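Local coordinates for probable methyltransferase (Bordetella pertussis, PDB 3KTY), which probably methylates RNA using S-adenosyl-L-methionine, as a member of the TrmH family of the SPOUT superfamily, here as its SpoU-type methylase domain, at residues A[10-18]-A[116-127]; A[79-90]-A[137-146]. All blocks are in the same frame, centred on the assembly; numbering follows the deposited sequence.

Contact 1: residues A[10-18]-A[116-127]; sequences RVRFIMTQP and TEAGVVAIVLGT
The guanidinium of Arg10 reaches back beyond the paired strands 11-16 and 121-125 to hold the loop that leads into the second of them. Its NE gives a fairly straight hydrogen bond to Gly119 O (3.1 Å), which lies in the guanidinium plane, while NH1 reaches Thr116 O at 3.0 Å from above the carbonyl plane. Glu117 O sits over one face of the same group, toward its rim, without a bond, and NH1 also has a weak bond to Leu113 O; these carbonyl oxygens would be expected to favour the positive charge. A bend at chi3 (62°) in an otherwise stretched side chain turns the guanidinium onto the loop. Thr116 OG1 accepts a weak bond from Gly119 N, but its main partner is His112 O of the preceding helix.

Beyond the loop the strands run parallel in register, from Val11 beside Val121 to Met15 beside Leu125. Their hydrogen bonds include Arg12 N to Val121 O (2.7 Å) and Leu125 N to Ile14 O (2.8 Å). On one face Phe13 and Ile123 lie side by side and point the same way, Phe13 CD1 being 4.0 Å from Ile123 CB. On the face of Arg12 and Ile14, the Arg12 chain crosses Val120, at the entrance to strand 121-125, with CD 3.4 Å from Val120 CG1. Ile14 has CG1 anti to its carbonyl carbon (chi1 -53°) and an extended chi2, which takes CD1 to 4.0 Å from Ala122 CB.

The pair lies at the heart of the parallel sheet of an alpha-beta-alpha sandwich. Strand 39-42 bonds to the other edge of 11-16, strand 84-89 to that of 121-125. Helices 102-115 and 157-172 pack on the face of Val11, Phe13, Ile123 and Leu125; Phe36 meets the Phe13 ring edge-to-face.

Contact 2: residues A[79-90]-A[137-146]; sequences LAPVTLAFALTT and IELCHRICHI
Parallel strands 84-89 and 142-145 are neighbours in the sheet of the SpoU methylase (SPOUT) fold, and the turn entering the second strand is fastened by His141. Its ND1 accepts a hydrogen bond from Ala85 N (2.9 Å), the donor tilted from the ring plane, while Thr83 O lies over one ring face, toward its rim. Ala85 O takes both His141 N and Arg142 N, so one carbonyl grips two successive amides where the chain enters the strand. The ladder continues through Ala87 N to Arg142 O (2.7 Å) and Cys144 N to Ala87 O (2.9 Å).

In the parallel sheet of this alpha-beta-alpha sandwich, 142-145 lies between 84-89 and the outermost strand 100-101, and two cysteines pack on different faces. Cys140 SG rests 3.8 Å from Ala87 CB, on the face where Ile137 of helix 134-138 also approaches. Cys144 has SG between its backbone N and carbonyl carbon (chi1 76°), meeting Leu88 CD1 at 3.6 Å and making an oblique sulfur-aromatic contact with Phe86. The Phe86 ring runs alongside Arg142, CD1 lying 3.6 Å from Arg142 CB. Helix 102-115 covers Phe86 and Cys144 through Ala105, and Ile146 touches Trp166 of the second subunit.

After helix 2-8 the chain forms strand 11-16 and passes through strands 39-42 and 70-72 before 79-90 adds strand 84-89. Helix 102-115 then leads to 116-127, where contact 1 closes a loop of 97 intervening residues. Contact 2 closes after helix 134-138, when 137-146 returns to 79-90 across 46 residues. The two closures cross rather than nest, since their segments alternate along the chain. They share one sheet, in which 121-125 and 84-89 are neighbours: Ala122 O lies 2.6 Å from Phe86 N, a probable hydrogen bond. With that pairing between them, the two contacts span four consecutive strands, 11-16, 121-125, 84-89 and 142-145.

Contact 1: residues A[10-18]-A[116-127]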
loop_
_atom_site.group_PDB
_atom_site.type_symbol
_atom_site.label_atom_id
_atom_site.label_comp_id
_atom_site.label_asym_id
_atom_site.label_seq_id
_atom_site.Cartn_x
_atom_site.Cartn_y
_atom_site.Cartn_z
ATOM N N ARG A 10 11.423 -15.664 6.592
ATOM C CA ARG A 10 10.513 -16.575 7.296
ATOM C C ARG A 10 9.063 -16.181 7.169
ATOM O O ARG A 10 8.176 -16.744 7.848
ATOM C CB ARG A 10 10.915 -16.664 8.766
ATOM C CG ARG A 10 12.249 -17.362 8.953
ATOM C CD ARG A 10 12.741 -17.072 10.340
ATOM N NE ARG A 10 11.838 -17.592 11.356
ATOM C CZ ARG A 10 12.001 -17.374 12.653
ATOM N NH1 ARG A 10 11.147 -17.887 13.532
ATOM N NH2 ARG A 10 13.038 -16.648 13.066
ATOM N N VAL A 11 8.826 -15.214 6.280
ATOM C CA VAL A 11 7.485 -14.820 5.925
ATOM C C VAL A 11 7.168 -15.198 4.484
ATOM O O VAL A 11 7.961 -14.927 3.577
ATOM C CB VAL A 11 7.270 -13.262 6.136
ATOM C CG1 VAL A 11 5.932 -12.845 5.592
ATOM C CG2 VAL A 11 7.392 -12.881 7.651
ATOM N N ARG A 12 5.981 -15.744 4.262
ATOM C CA ARG A 12 5.564 -16.151 2.909
ATOM C C ARG A 12 4.246 -15.592 2.519
ATOM O O ARG A 12 3.337 -15.558 3.348
ATOM C CB ARG A 12 5.397 -17.662 2.850
ATOM C CG ARG A 12 6.695 -18.294 2.682
ATOM C CD ARG A 12 6.843 -19.316 3.697
ATOM N NE ARG A 12 6.661 -20.582 3.063
ATOM C CZ ARG A 12 7.595 -21.512 2.985
ATOM N NH1 ARG A 12 8.795 -21.338 3.515
ATOM N NH2 ARG A 12 7.301 -22.610 2.366
ATOM N N PHE A 13 4.113 -15.221 1.243
ATOM C CA PHE A 13 2.839 -14.709 0.707
ATOM C C PHE A 13 2.271 -15.654 -0.330
ATOM O O PHE A 13 2.880 -15.921 -1.362
ATOM C CB PHE A 13 3.011 -13.307 0.103
ATOM C CG PHE A 13 3.586 -12.303 1.071
ATOM C CD1 PHE A 13 2.769 -11.403 1.722
ATOM C CD2 PHE A 13 4.932 -12.310 1.367
ATOM C CE1 PHE A 13 3.288 -10.495 2.637
ATOM C CE2 PHE A 13 5.461 -11.411 2.258
ATOM C CZ PHE A 13 4.646 -10.510 2.897
ATOM N N ILE A 14 1.076 -16.131 -0.040
ATOM C CA ILE A 14 0.418 -17.132 -0.830
ATOM C C ILE A 14 -0.800 -16.614 -1.578
ATOM O O ILE A 14 -1.795 -16.233 -0.973
ATOM C CB ILE A 14 0.040 -18.339 0.045
ATOM C CG1 ILE A 14 1.299 -18.794 0.782
ATOM C CG2 ILE A 14 -0.539 -19.483 -0.848
ATOM C CD1 ILE A 14 1.110 -20.023 1.652
HETATM N N MSE A 15 -0.710 -16.617 -2.905
HETATM C CA MSE A 15 -1.846 -16.240 -3.735
HETATM C C MSE A 15 -2.603 -17.457 -4.248
HETATM O O MSE A 15 -2.035 -18.286 -4.957
HETATM C CB MSE A 15 -1.350 -15.461 -4.950
HETATM C CG MSE A 15 -0.760 -14.086 -4.653
HETATM SE SE MSE A 15 0.068 -13.450 -6.305
HETATM C CE MSE A 15 -1.524 -12.716 -7.242
ATOM N N THR A 16 -3.877 -17.570 -3.916
ATOM C CA THR A 16 -4.652 -18.681 -4.452
ATOM C C THR A 16 -5.456 -18.386 -5.740
ATOM O O THR A 16 -6.151 -17.374 -5.867
ATOM C CB THR A 16 -5.602 -19.276 -3.408
ATOM O OG1 THR A 16 -6.652 -18.342 -3.148
ATOM C CG2 THR A 16 -4.857 -19.622 -2.125
ATOM N N GLN A 17 -5.353 -19.303 -6.692
ATOM C CA GLN A 17 -6.065 -19.184 -7.952
ATOM C C GLN A 17 -5.727 -17.913 -8.741
ATOM O O GLN A 17 -6.592 -17.380 -9.418
ATOM C CB GLN A 17 -7.571 -19.258 -7.711
ATOM C CG GLN A 17 -8.125 -20.646 -7.693
ATOM C CD GLN A 17 -8.261 -21.200 -6.296
ATOM O OE1 GLN A 17 -7.423 -21.986 -5.838
ATOM N NE2 GLN A 17 -9.327 -20.806 -5.610
ATOM N N PRO A 18 -4.474 -17.419 -8.657
ATOM C CA PRO A 18 -4.187 -16.214 -9.440
ATOM C C PRO A 18 -4.652 -16.427 -10.853
ATOM O O PRO A 18 -4.341 -17.440 -11.454
ATOM C CB PRO A 18 -2.653 -16.133 -9.427
ATOM C CG PRO A 18 -2.191 -17.492 -8.992
ATOM C CD PRO A 18 -3.255 -17.924 -8.022
ATOM N N THR A 116 9.618 -18.540 18.308
ATOM C CA THR A 116 9.957 -19.864 17.780
ATOM C C THR A 116 11.271 -19.805 17.013
ATOM O O THR A 116 11.589 -18.815 16.357
ATOM C CB THR A 116 8.887 -20.440 16.804
ATOM O OG1 THR A 116 8.756 -19.564 15.685
ATOM C CG2 THR A 116 7.535 -20.598 17.460
ATOM N N GLU A 117 12.033 -20.885 17.092
ATOM C CA GLU A 117 13.291 -20.978 16.370
ATOM C C GLU A 117 13.053 -20.900 14.870
ATOM O O GLU A 117 13.637 -20.081 14.160
ATOM C CB GLU A 117 13.984 -22.296 16.721
ATOM C CG GLU A 117 15.458 -22.276 16.423
ATOM C CD GLU A 117 16.102 -20.968 16.859
ATOM O OE1 GLU A 117 15.723 -20.438 17.931
ATOM O OE2 GLU A 117 16.981 -20.471 16.121
ATOM N N ALA A 118 12.159 -21.751 14.391
ATOM C CA ALA A 118 11.949 -21.877 12.957
ATOM C C ALA A 118 10.470 -21.787 12.560
ATOM O O ALA A 118 10.030 -22.455 11.629
ATOM C CB ALA A 118 12.589 -23.178 12.444
ATOM N N GLY A 119 9.713 -20.957 13.273
ATOM C CA GLY A 119 8.355 -20.637 12.882
ATOM C C GLY A 119 8.321 -19.997 11.501
ATOM O O GLY A 119 9.284 -19.405 11.043
ATOM N N VAL A 120 7.208 -20.163 10.812
ATOM C CA VAL A 120 7.068 -19.630 9.491
ATOM C C VAL A 120 5.714 -19.008 9.438
ATOM O O VAL A 120 4.722 -19.594 9.883
ATOM C CB VAL A 120 7.116 -20.717 8.414
ATOM C CG1 VAL A 120 6.840 -20.084 7.048
ATOM C CG2 VAL A 120 8.459 -21.352 8.430
ATOM N N VAL A 121 5.666 -17.805 8.889
ATOM C CA VAL A 121 4.417 -17.083 8.854
ATOM C C VAL A 121 3.981 -16.962 7.427
ATOM O O VAL A 121 4.787 -16.676 6.537
ATOM C CB VAL A 121 4.540 -15.654 9.501
ATOM C CG1 VAL A 121 3.304 -14.818 9.200
ATOM C CG2 VAL A 121 4.715 -15.782 10.979
ATOM N N ALA A 122 2.696 -17.169 7.203
ATOM C CA ALA A 122 2.174 -16.945 5.876
ATOM C C ALA A 122 0.968 -16.063 5.910
ATOM O O ALA A 122 0.113 -16.148 6.818
ATOM C CB ALA A 122 1.851 -18.287 5.142
ATOM N N ILE A 123 0.920 -15.215 4.889
ATOM C CA ILE A 123 -0.266 -14.469 4.527
ATOM C C ILE A 123 -0.885 -15.097 3.310
ATOM O O ILE A 123 -0.218 -15.268 2.304
ATOM C CB ILE A 123 0.108 -13.045 4.149
ATOM C CG1 ILE A 123 0.896 -12.421 5.295
ATOM C CG2 ILE A 123 -1.178 -12.209 3.929
ATOM C CD1 ILE A 123 0.095 -12.354 6.567
ATOM N N VAL A 124 -2.167 -15.417 3.403
ATOM C CA VAL A 124 -2.902 -16.096 2.339
ATOM C C VAL A 124 -3.996 -15.252 1.685
ATOM O O VAL A 124 -4.975 -14.879 2.333
ATOM C CB VAL A 124 -3.581 -17.379 2.912
ATOM C CG1 VAL A 124 -4.286 -18.197 1.797
ATOM C CG2 VAL A 124 -2.563 -18.245 3.659
ATOM N N LEU A 125 -3.851 -14.986 0.394
ATOM C CA LEU A 125 -4.837 -14.196 -0.367
ATOM C C LEU A 125 -5.574 -14.945 -1.464
ATOM O O LEU A 125 -4.963 -15.682 -2.243
ATOM C CB LEU A 125 -4.134 -13.080 -1.098
ATOM C CG LEU A 125 -3.327 -12.110 -0.274
ATOM C CD1 LEU A 125 -1.905 -12.646 -0.147
ATOM C CD2 LEU A 125 -3.375 -10.723 -0.970
ATOM N N GLY A 126 -6.869 -14.688 -1.568
ATOM C CA GLY A 126 -7.650 -15.105 -2.724
ATOM C C GLY A 126 -7.581 -14.065 -3.827
ATOM O O GLY A 126 -6.737 -13.198 -3.793
ATOM N N THR A 127 -8.451 -14.146 -4.819
ATOM C CA THR A 127 -8.570 -13.042 -5.766
ATOM C C THR A 127 -10.028 -12.602 -5.821
ATOM O O THR A 127 -10.905 -13.317 -5.324
ATOM C CB THR A 127 -8.055 -13.411 -7.162
ATOM O OG1 THR A 127 -8.822 -14.505 -7.672
ATOM C CG2 THR A 127 -6.578 -13.806 -7.100
HETATM O O HOH W 1 -9.404 -17.345 -4.616
#

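Contact 2: residues A[79-90]-A[137-146]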
loop_
_atom_site.group_PDB
_atom_site.type_symbol
_atom_site.label_atom_id
_atom_site.label_comp_id
_atom_site.label_asym_id
_atom_site.label_seq_id
_atom_site.Cartn_x
_atom_site.Cartn_y
_atom_site.Cartn_z
ATOM N N LEU A 79 0.823 -24.709 2.799
ATOM C CA LEU A 79 0.838 -24.594 4.258
ATOM C C LEU A 79 1.686 -25.612 5.019
ATOM O O LEU A 79 1.986 -25.412 6.209
ATOM C CB LEU A 79 -0.586 -24.595 4.809
ATOM C CG LEU A 79 -1.325 -23.377 4.259
ATOM C CD1 LEU A 79 -2.700 -23.199 4.830
ATOM C CD2 LEU A 79 -0.477 -22.146 4.517
ATOM N N ALA A 80 2.122 -26.685 4.365
ATOM C CA ALA A 80 2.848 -27.698 5.135
ATOM C C ALA A 80 3.957 -27.099 6.003
ATOM O O ALA A 80 4.034 -27.419 7.164
ATOM C CB ALA A 80 3.386 -28.833 4.253
ATOM N N PRO A 81 4.811 -26.217 5.463
ATOM C CA PRO A 81 5.831 -25.776 6.424
ATOM C C PRO A 81 5.410 -24.551 7.260
ATOM O O PRO A 81 6.194 -23.999 8.012
ATOM C CB PRO A 81 7.041 -25.430 5.543
ATOM C CG PRO A 81 6.543 -25.459 4.094
ATOM C CD PRO A 81 5.047 -25.665 4.123
ATOM N N VAL A 82 4.166 -24.144 7.184
ATOM C CA VAL A 82 3.834 -22.912 7.839
ATOM C C VAL A 82 3.336 -23.145 9.243
ATOM O O VAL A 82 2.444 -23.947 9.445
ATOM C CB VAL A 82 2.788 -22.135 7.034
ATOM C CG1 VAL A 82 2.336 -20.896 7.834
ATOM C CG2 VAL A 82 3.385 -21.746 5.664
ATOM N N THR A 83 3.879 -22.401 10.208
ATOM C CA THR A 83 3.434 -22.515 11.598
ATOM C C THR A 83 2.362 -21.516 12.031
ATOM O O THR A 83 1.646 -21.765 12.990
ATOM C CB THR A 83 4.616 -22.518 12.599
ATOM O OG1 THR A 83 5.394 -21.325 12.450
ATOM C CG2 THR A 83 5.500 -23.716 12.374
ATOM N N LEU A 84 2.243 -20.403 11.313
ATOM C CA LEU A 84 1.221 -19.388 11.597
ATOM C C LEU A 84 0.753 -18.751 10.279
ATOM O O LEU A 84 1.518 -18.075 9.589
ATOM C CB LEU A 84 1.757 -18.311 12.555
ATOM C CG LEU A 84 0.767 -17.167 12.809
ATOM C CD1 LEU A 84 -0.540 -17.685 13.408
ATOM C CD2 LEU A 84 1.372 -16.015 13.681
ATOM N N ALA A 85 -0.496 -19.004 9.918
ATOM C CA ALA A 85 -0.967 -18.599 8.625
ATOM C C ALA A 85 -2.167 -17.731 8.769
ATOM O O ALA A 85 -3.132 -18.122 9.409
ATOM C CB ALA A 85 -1.291 -19.793 7.757
ATOM N N PHE A 86 -2.111 -16.550 8.163
ATOM C CA PHE A 86 -3.289 -15.674 8.147
ATOM C C PHE A 86 -4.066 -15.744 6.850
ATOM O O PHE A 86 -3.499 -15.582 5.761
ATOM C CB PHE A 86 -2.893 -14.221 8.412
ATOM C CG PHE A 86 -2.354 -13.999 9.761
ATOM C CD1 PHE A 86 -3.215 -13.707 10.814
ATOM C CD2 PHE A 86 -0.987 -14.087 10.001
ATOM C CE1 PHE A 86 -2.712 -13.471 12.092
ATOM C CE2 PHE A 86 -0.460 -13.858 11.279
ATOM C CZ PHE A 86 -1.326 -13.555 12.322
ATOM N N ALA A 87 -5.359 -15.993 6.966
ATOM C CA ALA A 87 -6.245 -15.819 5.823
ATOM C C ALA A 87 -6.599 -14.323 5.677
ATOM O O ALA A 87 -7.325 -13.764 6.497
ATOM C CB ALA A 87 -7.490 -16.615 6.017
ATOM N N LEU A 88 -6.121 -13.692 4.614
ATOM C CA LEU A 88 -6.447 -12.290 4.340
ATOM C C LEU A 88 -7.757 -12.080 3.551
ATOM O O LEU A 88 -7.939 -12.588 2.440
ATOM C CB LEU A 88 -5.284 -11.644 3.590
ATOM C CG LEU A 88 -5.276 -10.119 3.638
ATOM C CD1 LEU A 88 -5.903 -9.657 4.927
ATOM C CD2 LEU A 88 -3.872 -9.596 3.523
ATOM N N THR A 89 -8.667 -11.307 4.113
ATOM C CA THR A 89 -9.949 -11.084 3.449
ATOM C C THR A 89 -10.394 -9.614 3.339
ATOM O O THR A 89 -9.782 -8.686 3.916
ATOM C CB THR A 89 -11.042 -11.831 4.186
ATOM O OG1 THR A 89 -11.358 -11.118 5.385
ATOM C CG2 THR A 89 -10.581 -13.243 4.547
ATOM N N THR A 90 -11.472 -9.411 2.582
ATOM C CA THR A 90 -12.234 -8.160 2.633
ATOM C C THR A 90 -13.727 -8.468 2.481
ATOM O O THR A 90 -14.257 -8.507 1.373
ATOM C CB THR A 90 -11.741 -7.105 1.606
ATOM O OG1 THR A 90 -11.172 -7.765 0.467
ATOM C CG2 THR A 90 -10.684 -6.201 2.235
ATOM N N ILE A 137 -10.010 -21.081 3.920
ATOM C CA ILE A 137 -9.977 -20.338 5.162
ATOM C C ILE A 137 -9.843 -21.238 6.386
ATOM O O ILE A 137 -9.038 -20.960 7.269
ATOM C CB ILE A 137 -11.208 -19.441 5.277
ATOM C CG1 ILE A 137 -11.119 -18.335 4.214
ATOM C CG2 ILE A 137 -11.331 -18.867 6.687
ATOM C CD1 ILE A 137 -12.349 -17.455 4.116
ATOM N N GLU A 138 -10.593 -22.330 6.433
ATOM C CA GLU A 138 -10.502 -23.241 7.585
ATOM C C GLU A 138 -9.101 -23.817 7.787
ATOM O O GLU A 138 -8.747 -24.201 8.900
ATOM C CB GLU A 138 -11.548 -24.370 7.551
ATOM C CG GLU A 138 -11.784 -24.967 8.963
ATOM C CD GLU A 138 -12.706 -26.204 9.020
ATOM O OE1 GLU A 138 -13.255 -26.624 7.973
ATOM O OE2 GLU A 138 -12.884 -26.758 10.133
ATOM N N LEU A 139 -8.304 -23.851 6.719
ATOM C CA LEU A 139 -6.938 -24.352 6.792
ATOM C C LEU A 139 -5.963 -23.382 7.468
ATOM O O LEU A 139 -4.851 -23.757 7.809
ATOM C CB LEU A 139 -6.419 -24.680 5.397
ATOM C CG LEU A 139 -7.063 -25.848 4.625
ATOM C CD1 LEU A 139 -6.412 -26.018 3.251
ATOM C CD2 LEU A 139 -7.001 -27.162 5.425
ATOM N N CYS A 140 -6.364 -22.133 7.651
ATOM C CA CYS A 140 -5.448 -21.134 8.244
ATOM C C CYS A 140 -5.628 -21.002 9.750
ATOM O O CYS A 140 -6.649 -21.400 10.298
ATOM C CB CYS A 140 -5.632 -19.771 7.586
ATOM S SG CYS A 140 -5.375 -19.797 5.821
ATOM N N HIS A 141 -4.639 -20.449 10.431
ATOM C CA HIS A 141 -4.756 -20.318 11.881
ATOM C C HIS A 141 -5.695 -19.191 12.243
ATOM O O HIS A 141 -6.514 -19.327 13.150
ATOM C CB HIS A 141 -3.392 -20.132 12.529
ATOM C CG HIS A 141 -2.460 -21.273 12.268
ATOM N ND1 HIS A 141 -1.642 -21.327 11.158
ATOM C CD2 HIS A 141 -2.235 -22.417 12.959
ATOM C CE1 HIS A 141 -0.947 -22.451 11.180
ATOM N NE2 HIS A 141 -1.284 -23.127 12.266
ATOM N N ARG A 142 -5.607 -18.098 11.495
ATOM C CA ARG A 142 -6.415 -16.918 11.772
ATOM C C ARG A 142 -6.951 -16.286 10.514
ATOM O O ARG A 142 -6.394 -16.489 9.411
ATOM C CB ARG A 142 -5.579 -15.873 12.485
ATOM C CG ARG A 142 -5.045 -16.329 13.805
ATOM C CD ARG A 142 -6.087 -16.155 14.876
ATOM N NE ARG A 142 -5.405 -15.794 16.097
ATOM C CZ ARG A 142 -5.533 -14.634 16.730
ATOM N NH1 ARG A 142 -4.840 -14.437 17.835
ATOM N NH2 ARG A 142 -6.356 -13.690 16.285
ATOM N N ILE A 143 -8.032 -15.524 10.699
ATOM C CA ILE A 143 -8.562 -14.635 9.680
ATOM C C ILE A 143 -8.095 -13.251 10.045
ATOM O O ILE A 143 -8.131 -12.856 11.216
ATOM C CB ILE A 143 -10.082 -14.547 9.732
ATOM C CG1 ILE A 143 -10.648 -15.359 10.907
ATOM C CG2 ILE A 143 -10.680 -14.905 8.404
ATOM C CD1 ILE A 143 -11.063 -16.819 10.571
ATOM N N CYS A 144 -7.659 -12.491 9.061
ATOM C CA CYS A 144 -7.485 -11.076 9.313
ATOM C C CYS A 144 -8.078 -10.291 8.145
ATOM O O CYS A 144 -8.395 -10.866 7.113
ATOM C CB CYS A 144 -6.028 -10.723 9.637
ATOM S SG CYS A 144 -4.969 -10.706 8.253
ATOM N N HIS A 145 -8.296 -9.000 8.333
ATOM C CA HIS A 145 -8.907 -8.200 7.280
ATOM C C HIS A 145 -8.259 -6.832 7.167
ATOM O O HIS A 145 -7.592 -6.350 8.090
ATOM C CB HIS A 145 -10.430 -8.081 7.457
ATOM C CG HIS A 145 -10.850 -7.007 8.400
ATOM N ND1 HIS A 145 -11.750 -6.021 8.049
ATOM C CD2 HIS A 145 -10.492 -6.749 9.682
ATOM C CE1 HIS A 145 -11.942 -5.213 9.079
ATOM N NE2 HIS A 145 -11.189 -5.631 10.082
ATOM N N ILE A 146 -8.429 -6.228 6.004
ATOM C CA ILE A 146 -7.945 -4.877 5.791
ATOM C C ILE A 146 -9.205 -4.045 5.780
ATOM O O ILE A 146 -10.029 -4.188 4.871
ATOM C CB ILE A 146 -7.195 -4.774 4.468
ATOM C CG1 ILE A 146 -6.009 -5.747 4.468
ATOM C CG2 ILE A 146 -6.734 -3.365 4.218
ATOM C CD1 ILE A 146 -4.952 -5.433 3.449
#